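Local coordinates for uncharacterized HIT-like protein HP_0404 (Helicobacter pylori 26695, PDB 4ZGL) that probably acts as an adenosine 5'-monophosphoramidase, a histidine triad hydrolase of the HINT type that cleaves phosphoramidate bonds to AMP, at residues I17-S25 with L55-V66; I72-N82 with H93-G101. One frame throughout, in Å; residues are numbered along the deposited sequence.

Contact 1 (I17-S25 with L55-V66); sequences ILENERFLS and LMAQMTSFIFEV
Phe-23 and Phe-62 mesh where the beta hairpin of 17-25 packs against helix 53-70, the helix that lies on one face of the antiparallel sheet of this HIT-domain fold. The two side chains run antiparallel, and their rings, nearly parallel with planes at 23°, are displaced well to the side of each other. The closer meeting is a CH-pi contact, Phe-23 CB standing 3.6 Å from the centroid of the Phe-62 ring, over its face. Phe-23 in turn reaches down to the helix. Its CE1 lies 3.4 Å from Met-59 CB, Met-59 CA lies over one face, toward the rim, and Leu-55 O meets the ring edge at CZ; Met-59 SD makes an oblique Met-aromatic contact. Phe-62, its CG anti to the backbone N (chi1 -174°), lies against the helix-facing side of the hairpin and spans its two strands: Leu-18 CD2 comes to CE1 at 3.5 Å and Ser-25 CB nears CE2. One turn on, Val-66 CG1 fits between Leu-18 CB (3.7 Å) and Ser-25 CB (3.6 Å). At the other end the aliphatic part of Arg-22 crosses Leu-55 CD1, and Gln-58 OE1 sits over a guanidinium face, with a poor angle for bonding NE. Strand 36-41 continues the sheet beyond 23-27, Ser-25 OG bonding to Leu-38 O, and Glu-19 forms a salt bridge with Lys-42. Within the hairpin a classic beta bulge sets Ile-17 and Leu-18 both opposite Ser-25. Asn-20 shapes the turn: with CG between the backbone N and carbonyl carbon (chi1 85°), its ND2 leans on Phe-62 CD1 while OD1 accepts from Arg-22 N, an Asx turn, and from Phe-23 N at 2.7 Å, which makes it an Asx motif.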
loop_
_atom_site.group_PDB
_atom_site.type_symbol
_atom_site.label_atom_id
_atom_site.label_comp_id
_atom_site.label_asym_id
_atom_site.label_seq_id
_atom_site.Cartn_x
_atom_site.Cartn_y
_atom_site.Cartn_z
ATOM N N ILE A 17 1.677 6.401 -18.019
ATOM C CA ILE A 17 2.638 7.226 -17.294
ATOM C C ILE A 17 4.022 6.595 -17.417
ATOM O O ILE A 17 4.968 7.250 -17.849
ATOM C CB ILE A 17 2.251 7.365 -15.806
ATOM C CG1 ILE A 17 0.941 8.165 -15.692
ATOM C CG2 ILE A 17 3.377 8.042 -15.027
ATOM C CD1 ILE A 17 0.263 8.100 -14.341
ATOM N N LEU A 18 4.117 5.325 -17.028
ATOM C CA LEU A 18 5.349 4.551 -17.125
ATOM C C LEU A 18 4.999 3.089 -17.364
ATOM O O LEU A 18 3.926 2.632 -16.976
ATOM C CB LEU A 18 6.174 4.676 -15.838
ATOM C CG LEU A 18 7.673 4.333 -15.951
ATOM C CD1 LEU A 18 8.565 5.471 -16.488
ATOM C CD2 LEU A 18 8.195 3.908 -14.573
ATOM N N GLU A 19 5.911 2.358 -17.995
ATOM C CA GLU A 19 5.729 0.937 -18.249
ATOM C C GLU A 19 7.059 0.199 -18.204
ATOM O O GLU A 19 8.117 0.765 -18.485
ATOM C CB GLU A 19 5.087 0.737 -19.620
ATOM C CG GLU A 19 4.801 -0.715 -19.983
ATOM C CD GLU A 19 4.089 -0.865 -21.320
ATOM O OE1 GLU A 19 4.236 0.029 -22.188
ATOM O OE2 GLU A 19 3.393 -1.893 -21.499
ATOM N N ASN A 20 6.994 -1.078 -17.851
ATOM C CA ASN A 20 8.165 -1.948 -17.907
ATOM C C ASN A 20 7.713 -3.402 -18.084
ATOM O O ASN A 20 6.507 -3.643 -18.218
ATOM C CB ASN A 20 9.074 -1.703 -16.682
ATOM C CG ASN A 20 8.655 -2.490 -15.450
ATOM O OD1 ASN A 20 7.712 -3.273 -15.481
ATOM N ND2 ASN A 20 9.364 -2.276 -14.347
ATOM N N GLU A 21 8.662 -4.344 -18.100
ATOM C CA GLU A 21 8.366 -5.760 -18.439
ATOM C C GLU A 21 7.259 -6.361 -17.588
ATOM O O GLU A 21 6.518 -7.215 -18.071
ATOM C CB GLU A 21 9.579 -6.783 -18.317
ATOM C CG GLU A 21 11.046 -6.263 -18.355
ATOM C CD GLU A 21 11.390 -5.520 -19.639
ATOM O OE1 GLU A 21 10.667 -5.692 -20.644
ATOM O OE2 GLU A 21 12.392 -4.765 -19.644
ATOM N N ARG A 22 7.194 -5.972 -16.315
ATOM C CA ARG A 22 6.269 -6.589 -15.362
ATOM C C ARG A 22 5.134 -5.681 -14.881
ATOM O O ARG A 22 4.142 -6.180 -14.351
ATOM C CB ARG A 22 7.044 -7.120 -14.151
ATOM C CG ARG A 22 7.890 -8.356 -14.431
ATOM C CD ARG A 22 8.606 -8.815 -13.173
ATOM N NE ARG A 22 9.538 -9.944 -13.320
ATOM C CZ ARG A 22 10.717 -9.842 -13.920
ATOM N NH1 ARG A 22 11.075 -8.691 -14.477
ATOM N NH2 ARG A 22 11.524 -10.893 -13.996
ATOM N N PHE A 23 5.264 -4.365 -15.055
ATOM C CA PHE A 23 4.270 -3.417 -14.533
ATOM C C PHE A 23 3.889 -2.343 -15.538
ATOM O O PHE A 23 4.580 -2.116 -16.529
ATOM C CB PHE A 23 4.789 -2.739 -13.267
ATOM C CG PHE A 23 5.114 -3.697 -12.166
ATOM C CD1 PHE A 23 4.125 -4.143 -11.302
ATOM C CD2 PHE A 23 6.408 -4.162 -12.000
ATOM C CE1 PHE A 23 4.427 -5.035 -10.289
ATOM C CE2 PHE A 23 6.716 -5.049 -10.987
ATOM C CZ PHE A 23 5.724 -5.488 -10.132
ATOM N N LEU A 24 2.774 -1.683 -15.253
ATOM C CA LEU A 24 2.267 -0.613 -16.090
ATOM C C LEU A 24 1.545 0.402 -15.210
ATOM O O LEU A 24 0.805 0.024 -14.299
ATOM C CB LEU A 24 1.304 -1.177 -17.136
ATOM C CG LEU A 24 0.606 -0.161 -18.050
ATOM C CD1 LEU A 24 1.202 -0.152 -19.449
ATOM C CD2 LEU A 24 -0.884 -0.458 -18.123
ATOM N N SER A 25 1.769 1.686 -15.480
ATOM C CA SER A 25 1.085 2.755 -14.759
ATOM C C SER A 25 0.380 3.687 -15.728
ATOM O O SER A 25 0.858 3.916 -16.840
ATOM C CB SER A 25 2.066 3.552 -13.899
ATOM O OG SER A 25 1.381 4.482 -13.073
ATOM N N LEU A 55 7.582 -10.037 -6.076
ATOM C CA LEU A 55 7.022 -9.187 -7.115
ATOM C C LEU A 55 6.625 -7.830 -6.549
ATOM O O LEU A 55 6.664 -6.823 -7.254
ATOM C CB LEU A 55 5.805 -9.872 -7.731
ATOM C CG LEU A 55 5.155 -9.218 -8.951
ATOM C CD1 LEU A 55 6.081 -9.239 -10.158
ATOM C CD2 LEU A 55 3.843 -9.927 -9.263
ATOM N N MET A 56 6.245 -7.809 -5.275
ATOM C CA MET A 56 5.887 -6.572 -4.592
ATOM C C MET A 56 7.138 -5.753 -4.277
ATOM O O MET A 56 7.069 -4.530 -4.164
ATOM C CB MET A 56 5.110 -6.893 -3.317
ATOM C CG MET A 56 4.544 -5.688 -2.591
ATOM S SD MET A 56 3.421 -4.647 -3.552
ATOM C CE MET A 56 3.236 -3.199 -2.496
ATOM N N ALA A 57 8.276 -6.430 -4.143
ATOM C CA ALA A 57 9.568 -5.754 -4.069
ATOM C C ALA A 57 9.809 -4.971 -5.356
ATOM O O ALA A 57 10.183 -3.799 -5.319
ATOM C CB ALA A 57 10.687 -6.763 -3.855
ATOM N N GLN A 58 9.584 -5.629 -6.490
ATOM C CA GLN A 58 9.811 -5.024 -7.798
ATOM C C GLN A 58 8.780 -3.938 -8.110
ATOM O O GLN A 58 9.078 -2.976 -8.814
ATOM C CB GLN A 58 9.803 -6.102 -8.883
ATOM C CG GLN A 58 10.844 -7.193 -8.652
ATOM C CD GLN A 58 10.976 -8.150 -9.821
ATOM O OE1 GLN A 58 10.046 -8.318 -10.606
ATOM N NE2 GLN A 58 12.136 -8.784 -9.941
ATOM N N MET A 59 7.573 -4.094 -7.572
ATOM C CA MET A 59 6.527 -3.080 -7.705
ATOM C C MET A 59 6.848 -1.841 -6.879
ATOM O O MET A 59 6.594 -0.726 -7.315
ATOM C CB MET A 59 5.176 -3.633 -7.251
ATOM C CG MET A 59 4.011 -2.700 -7.539
ATOM S SD MET A 59 2.451 -3.380 -6.953
ATOM C CE MET A 59 1.604 -3.763 -8.481
ATOM N N THR A 60 7.381 -2.047 -5.678
ATOM C CA THR A 60 7.800 -0.948 -4.813
ATOM C C THR A 60 8.838 -0.090 -5.527
ATOM O O THR A 60 8.775 1.143 -5.500
ATOM C CB THR A 60 8.407 -1.489 -3.508
ATOM O OG1 THR A 60 7.428 -2.282 -2.828
ATOM C CG2 THR A 60 8.873 -0.358 -2.601
ATOM N N SER A 61 9.781 -0.764 -6.175
ATOM C CA SER A 61 10.783 -0.110 -6.999
ATOM C C SER A 61 10.122 0.678 -8.130
ATOM O O SER A 61 10.479 1.825 -8.393
ATOM C CB SER A 61 11.741 -1.155 -7.570
ATOM O OG SER A 61 12.964 -0.559 -7.950
ATOM N N PHE A 62 9.156 0.047 -8.789
ATOM C CA PHE A 62 8.401 0.673 -9.872
ATOM C C PHE A 62 7.570 1.860 -9.391
ATOM O O PHE A 62 7.442 2.857 -10.102
ATOM C CB PHE A 62 7.489 -0.364 -10.532
ATOM C CG PHE A 62 6.781 0.140 -11.757
ATOM C CD1 PHE A 62 7.470 0.304 -12.949
ATOM C CD2 PHE A 62 5.427 0.435 -11.722
ATOM C CE1 PHE A 62 6.819 0.762 -14.084
ATOM C CE2 PHE A 62 4.770 0.890 -12.853
ATOM C CZ PHE A 62 5.467 1.056 -14.036
ATOM N N ILE A 63 7.011 1.753 -8.187
ATOM C CA ILE A 63 6.208 2.833 -7.605
ATOM C C ILE A 63 7.046 4.089 -7.371
ATOM O O ILE A 63 6.585 5.198 -7.641
ATOM C CB ILE A 63 5.516 2.391 -6.294
ATOM C CG1 ILE A 63 4.356 1.446 -6.617
ATOM C CG2 ILE A 63 4.994 3.592 -5.513
ATOM C CD1 ILE A 63 3.832 0.673 -5.427
ATOM N N PHE A 64 8.275 3.906 -6.895
ATOM C CA PHE A 64 9.202 5.022 -6.727
ATOM C C PHE A 64 9.477 5.715 -8.060
ATOM O O PHE A 64 9.619 6.936 -8.115
ATOM C CB PHE A 64 10.528 4.559 -6.106
ATOM C CG PHE A 64 10.401 3.994 -4.710
ATOM C CD1 PHE A 64 9.496 4.518 -3.794
ATOM C CD2 PHE A 64 11.220 2.947 -4.303
ATOM C CE1 PHE A 64 9.397 3.991 -2.514
ATOM C CE2 PHE A 64 11.124 2.419 -3.024
ATOM C CZ PHE A 64 10.212 2.942 -2.129
ATOM N N GLU A 65 9.564 4.937 -9.134
ATOM C CA GLU A 65 9.787 5.500 -10.463
ATOM C C GLU A 65 8.601 6.322 -10.954
ATOM O O GLU A 65 8.788 7.355 -11.610
ATOM C CB GLU A 65 10.113 4.400 -11.468
ATOM C CG GLU A 65 11.459 3.735 -11.229
ATOM C CD GLU A 65 11.761 2.620 -12.220
ATOM O OE1 GLU A 65 11.145 2.581 -13.303
ATOM O OE2 GLU A 65 12.629 1.773 -11.918
ATOM N N VAL A 66 7.385 5.888 -10.632
ATOM C CA VAL A 66 6.223 6.625 -11.121
ATOM C C VAL A 66 6.054 7.938 -10.367
ATOM O O VAL A 66 5.954 8.971 -11.004
ATOM C CB VAL A 66 4.930 5.850 -11.273
ATOM C CG1 VAL A 66 5.082 4.711 -12.280
ATOM C CG2 VAL A 66 4.496 5.361 -9.945
#

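Contact 2 (I72-N82 with H93-G101); sequences IKEKGYKLLTN and HLHFHILSG
Thr-81 lies against the ring of Phe-96, its CB 3.8 Å from the centroid over one face and its CG2 3.4 Å from CE2. Leu-79 CD2 fills the angle between Phe-96 CD2 and Ile-98 CG1, touching both. Farther along this face Ile-98 CG2 meets Ile-72 CD1 at 3.7 Å, and Ile-72 CG2 reaches Ser-100 CB. Phe-96 and Ile-98 also pack on helix 53-70. On the other face Leu-80 and His-97 run alongside each other, Leu-80 CD2 next to His-97 CD2.

The strands are antiparallel neighbours, and 96-100 carries part of the histidine triad motif, His-93 to His-97, that names the family. Two hydrogen-bonded pairs, Lys-78 with Leu-99 and Leu-80 with His-97, hold them together. Strand 77-83 pairs on its other side with a strand of the second subunit, extending the sheet across the dimer.

Beyond the last strand pair, side chains take over the polar bonding. Thr-81 OG1, anti to its own N (chi1 -175°), donates to His-95 O at 2.8 Å from above the carbonyl plane. His-95 ND1 gives a nearly straight bond (177°) to His-93 O in its ring plane, which fixes the imidazole's rotation. His-97 ND1 bonds to His-36 NE2, and His-93 NE2 to Pro-41 O.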
loop_
_atom_site.group_PDB
_atom_site.type_symbol
_atom_site.label_atom_id
_atom_site.label_comp_id
_atom_site.label_asym_id
_atom_site.label_seq_id
_atom_site.Cartn_x
_atom_site.Cartn_y
_atom_site.Cartn_z
ATOM N N ILE A 72 5.559 14.094 -7.666
ATOM C CA ILE A 72 4.862 14.163 -6.382
ATOM C C ILE A 72 5.608 13.400 -5.285
ATOM O O ILE A 72 5.156 13.363 -4.141
ATOM C CB ILE A 72 3.413 13.637 -6.492
ATOM C CG1 ILE A 72 3.387 12.218 -7.084
ATOM C CG2 ILE A 72 2.579 14.606 -7.317
ATOM C CD1 ILE A 72 2.053 11.511 -6.972
ATOM N N LYS A 73 6.750 12.804 -5.628
ATOM C CA LYS A 73 7.524 12.012 -4.674
ATOM C C LYS A 73 7.808 12.790 -3.394
ATOM O O LYS A 73 7.655 12.269 -2.293
ATOM C CB LYS A 73 8.848 11.553 -5.297
ATOM C CG LYS A 73 9.686 10.698 -4.357
ATOM C CD LYS A 73 10.619 9.742 -5.085
ATOM C CE LYS A 73 11.397 8.884 -4.097
ATOM N NZ LYS A 73 12.518 8.137 -4.731
ATOM N N GLU A 74 8.215 14.042 -3.558
ATOM C CA GLU A 74 8.629 14.889 -2.445
ATOM C C GLU A 74 7.536 15.832 -1.961
ATOM O O GLU A 74 7.616 16.346 -0.850
ATOM C CB GLU A 74 9.847 15.713 -2.868
ATOM C CG GLU A 74 10.979 14.893 -3.517
ATOM C CD GLU A 74 11.587 13.815 -2.629
ATOM O OE1 GLU A 74 11.292 13.769 -1.408
ATOM O OE2 GLU A 74 12.391 13.018 -3.172
ATOM N N LYS A 75 6.535 16.083 -2.801
ATOM C CA LYS A 75 5.385 16.890 -2.402
ATOM C C LYS A 75 4.483 16.118 -1.451
ATOM O O LYS A 75 3.917 16.693 -0.529
ATOM C CB LYS A 75 4.579 17.335 -3.625
ATOM C CG LYS A 75 5.276 18.370 -4.495
ATOM C CD LYS A 75 4.331 18.914 -5.557
ATOM C CE LYS A 75 3.320 19.895 -4.979
ATOM N NZ LYS A 75 2.866 20.894 -5.986
ATOM N N GLY A 76 4.336 14.819 -1.696
ATOM C CA GLY A 76 3.519 13.958 -0.849
ATOM C C GLY A 76 2.457 13.230 -1.647
ATOM O O GLY A 76 1.853 13.796 -2.566
ATOM N N TYR A 77 2.224 11.970 -1.288
ATOM C CA TYR A 77 1.231 11.146 -1.972
ATOM C C TYR A 77 0.684 10.035 -1.084
ATOM O O TYR A 77 1.295 9.664 -0.084
ATOM C CB TYR A 77 1.832 10.541 -3.238
ATOM C CG TYR A 77 2.962 9.572 -2.991
ATOM C CD1 TYR A 77 4.269 10.023 -2.852
ATOM C CD2 TYR A 77 2.725 8.199 -2.914
ATOM C CE1 TYR A 77 5.309 9.138 -2.632
ATOM C CE2 TYR A 77 3.758 7.305 -2.695
ATOM C CZ TYR A 77 5.047 7.779 -2.556
ATOM O OH TYR A 77 6.079 6.900 -2.340
ATOM N N LYS A 78 -0.481 9.516 -1.466
ATOM C CA LYS A 78 -1.112 8.398 -0.775
ATOM C C LYS A 78 -0.932 7.137 -1.597
ATOM O O LYS A 78 -0.985 7.176 -2.829
ATOM C CB LYS A 78 -2.605 8.661 -0.581
ATOM C CG LYS A 78 -2.924 9.968 0.121
ATOM C CD LYS A 78 -4.417 10.116 0.372
ATOM C CE LYS A 78 -4.747 11.506 0.897
ATOM N NZ LYS A 78 -5.937 11.509 1.791
ATOM N N LEU A 79 -0.723 6.019 -0.910
ATOM C CA LEU A 79 -0.668 4.711 -1.550
ATOM C C LEU A 79 -1.823 3.876 -1.015
ATOM O O LEU A 79 -1.959 3.709 0.191
ATOM C CB LEU A 79 0.689 4.023 -1.297
ATOM C CG LEU A 79 1.551 3.670 -2.506
ATOM C CD1 LEU A 79 2.625 2.673 -2.102
ATOM C CD2 LEU A 79 0.766 3.140 -3.693
ATOM N N LEU A 80 -2.666 3.372 -1.916
ATOM C CA LEU A 80 -3.868 2.637 -1.530
ATOM C C LEU A 80 -4.122 1.465 -2.466
ATOM O O LEU A 80 -3.974 1.590 -3.678
ATOM C CB LEU A 80 -5.081 3.568 -1.551
ATOM C CG LEU A 80 -6.472 2.951 -1.358
ATOM C CD1 LEU A 80 -6.779 2.729 0.114
ATOM C CD2 LEU A 80 -7.537 3.835 -1.990
ATOM N N THR A 81 -4.512 0.328 -1.898
ATOM C CA THR A 81 -5.065 -0.766 -2.690
ATOM C C THR A 81 -6.216 -1.406 -1.922
ATOM O O THR A 81 -6.130 -1.612 -0.713
ATOM C CB THR A 81 -3.992 -1.805 -3.083
ATOM O OG1 THR A 81 -4.569 -2.784 -3.951
ATOM C CG2 THR A 81 -3.396 -2.488 -1.861
ATOM N N ASN A 82 -7.302 -1.691 -2.634
ATOM C CA ASN A 82 -8.479 -2.327 -2.051
ATOM C C ASN A 82 -8.472 -3.817 -2.346
ATOM O O ASN A 82 -8.350 -4.225 -3.498
ATOM C CB ASN A 82 -9.745 -1.693 -2.610
ATOM C CG ASN A 82 -9.798 -0.201 -2.365
ATOM O OD1 ASN A 82 -9.769 0.598 -3.300
ATOM N ND2 ASN A 82 -9.877 0.183 -1.100
ATOM N N HIS A 93 -8.561 -6.603 -10.713
ATOM C CA HIS A 93 -7.169 -6.808 -11.083
ATOM C C HIS A 93 -6.388 -5.970 -10.086
ATOM O O HIS A 93 -6.772 -4.842 -9.797
ATOM C CB HIS A 93 -6.924 -6.363 -12.529
ATOM C CG HIS A 93 -5.571 -6.719 -13.066
ATOM N ND1 HIS A 93 -5.364 -7.812 -13.879
ATOM C CD2 HIS A 93 -4.364 -6.118 -12.929
ATOM C CE1 HIS A 93 -4.087 -7.877 -14.210
ATOM N NE2 HIS A 93 -3.459 -6.861 -13.645
ATOM N N LEU A 94 -5.327 -6.541 -9.524
ATOM C CA LEU A 94 -4.541 -5.859 -8.505
ATOM C C LEU A 94 -4.132 -4.496 -9.013
ATOM O O LEU A 94 -3.572 -4.374 -10.099
ATOM C CB LEU A 94 -3.298 -6.674 -8.137
ATOM C CG LEU A 94 -2.244 -5.965 -7.278
ATOM C CD1 LEU A 94 -2.838 -5.469 -5.966
ATOM C CD2 LEU A 94 -1.063 -6.892 -7.031
ATOM N N HIS A 95 -4.423 -3.466 -8.233
ATOM C CA HIS A 95 -3.977 -2.129 -8.577
ATOM C C HIS A 95 -3.801 -1.261 -7.347
ATOM O O HIS A 95 -4.558 -1.369 -6.379
ATOM C CB HIS A 95 -4.951 -1.477 -9.552
ATOM C CG HIS A 95 -6.341 -1.352 -9.031
ATOM N ND1 HIS A 95 -7.218 -2.413 -9.002
ATOM C CD2 HIS A 95 -7.019 -0.287 -8.546
ATOM C CE1 HIS A 95 -8.376 -2.009 -8.512
ATOM N NE2 HIS A 95 -8.280 -0.724 -8.224
ATOM N N PHE A 96 -2.773 -0.423 -7.393
ATOM C CA PHE A 96 -2.516 0.550 -6.350
ATOM C C PHE A 96 -2.895 1.935 -6.846
ATOM O O PHE A 96 -2.485 2.343 -7.933
ATOM C CB PHE A 96 -1.043 0.536 -5.953
ATOM C CG PHE A 96 -0.678 -0.591 -5.041
ATOM C CD1 PHE A 96 -0.335 -1.832 -5.555
ATOM C CD2 PHE A 96 -0.672 -0.412 -3.663
ATOM C CE1 PHE A 96 0.005 -2.879 -4.713
ATOM C CE2 PHE A 96 -0.334 -1.449 -2.816
ATOM C CZ PHE A 96 0.003 -2.684 -3.340
ATOM N N HIS A 97 -3.684 2.647 -6.049
ATOM C CA HIS A 97 -3.986 4.045 -6.313
ATOM C C HIS A 97 -2.835 4.889 -5.790
ATOM O O HIS A 97 -2.356 4.675 -4.675
ATOM C CB HIS A 97 -5.277 4.457 -5.615
ATOM C CG HIS A 97 -6.485 3.706 -6.083
ATOM N ND1 HIS A 97 -7.428 4.261 -6.919
ATOM C CD2 HIS A 97 -6.907 2.448 -5.827
ATOM C CE1 HIS A 97 -8.379 3.382 -7.159
ATOM N NE2 HIS A 97 -8.086 2.271 -6.510
ATOM N N ILE A 98 -2.377 5.830 -6.610
ATOM C CA ILE A 98 -1.438 6.849 -6.162
ATOM C C ILE A 98 -2.138 8.194 -6.259
ATOM O O ILE A 98 -2.378 8.696 -7.355
ATOM C CB ILE A 98 -0.156 6.862 -7.004
ATOM C CG1 ILE A 98 0.644 5.584 -6.743
ATOM C CG2 ILE A 98 0.690 8.090 -6.670
ATOM C CD1 ILE A 98 1.662 5.279 -7.818
ATOM N N LEU A 99 -2.486 8.753 -5.106
ATOM C CA LEU A 99 -3.150 10.046 -5.032
ATOM C C LEU A 99 -2.188 11.071 -4.463
ATOM O O LEU A 99 -1.259 10.717 -3.746
ATOM C CB LEU A 99 -4.392 9.953 -4.146
ATOM C CG LEU A 99 -5.418 8.885 -4.534
ATOM C CD1 LEU A 99 -6.486 8.746 -3.464
ATOM C CD2 LEU A 99 -6.050 9.217 -5.876
ATOM N N SER A 100 -2.456 12.337 -4.757
ATOM C CA SER A 100 -1.594 13.447 -4.392
ATOM C C SER A 100 -2.350 14.457 -3.506
ATOM O O SER A 100 -3.574 14.554 -3.578
ATOM C CB SER A 100 -1.035 14.097 -5.672
ATOM O OG SER A 100 -1.927 15.084 -6.150
ATOM N N GLY A 101 -1.618 15.208 -2.676
ATOM C CA GLY A 101 -2.232 16.099 -1.669
ATOM C C GLY A 101 -2.628 17.492 -2.149
ATOM O O GLY A 101 -3.344 17.673 -3.146
#

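After the N-terminal helix 3-9 the chain forms the 17-25 hairpin, then passes through strand 36-41 before helix 53-70 returns over it; contact 1 closes that loop of 29 residues. Just beyond the helix, 72-82 leads into strand 77-83, one of the two edge strands of the sheet within the chain, and after ten more residues 93-101 comes back beside it, closing contact 2. The two contacts follow in series, neither nested nor crossing, with centres about 13 Å apart. Strand 36-41 lies between strands 23-27 and 96-100, and the helix bridges both halves: Met-59 SD packs on Phe-96 CE1 (3.4 Å), and Val-66 CG2 on Ile-98 CD1. Both contacts also touch the second subunit.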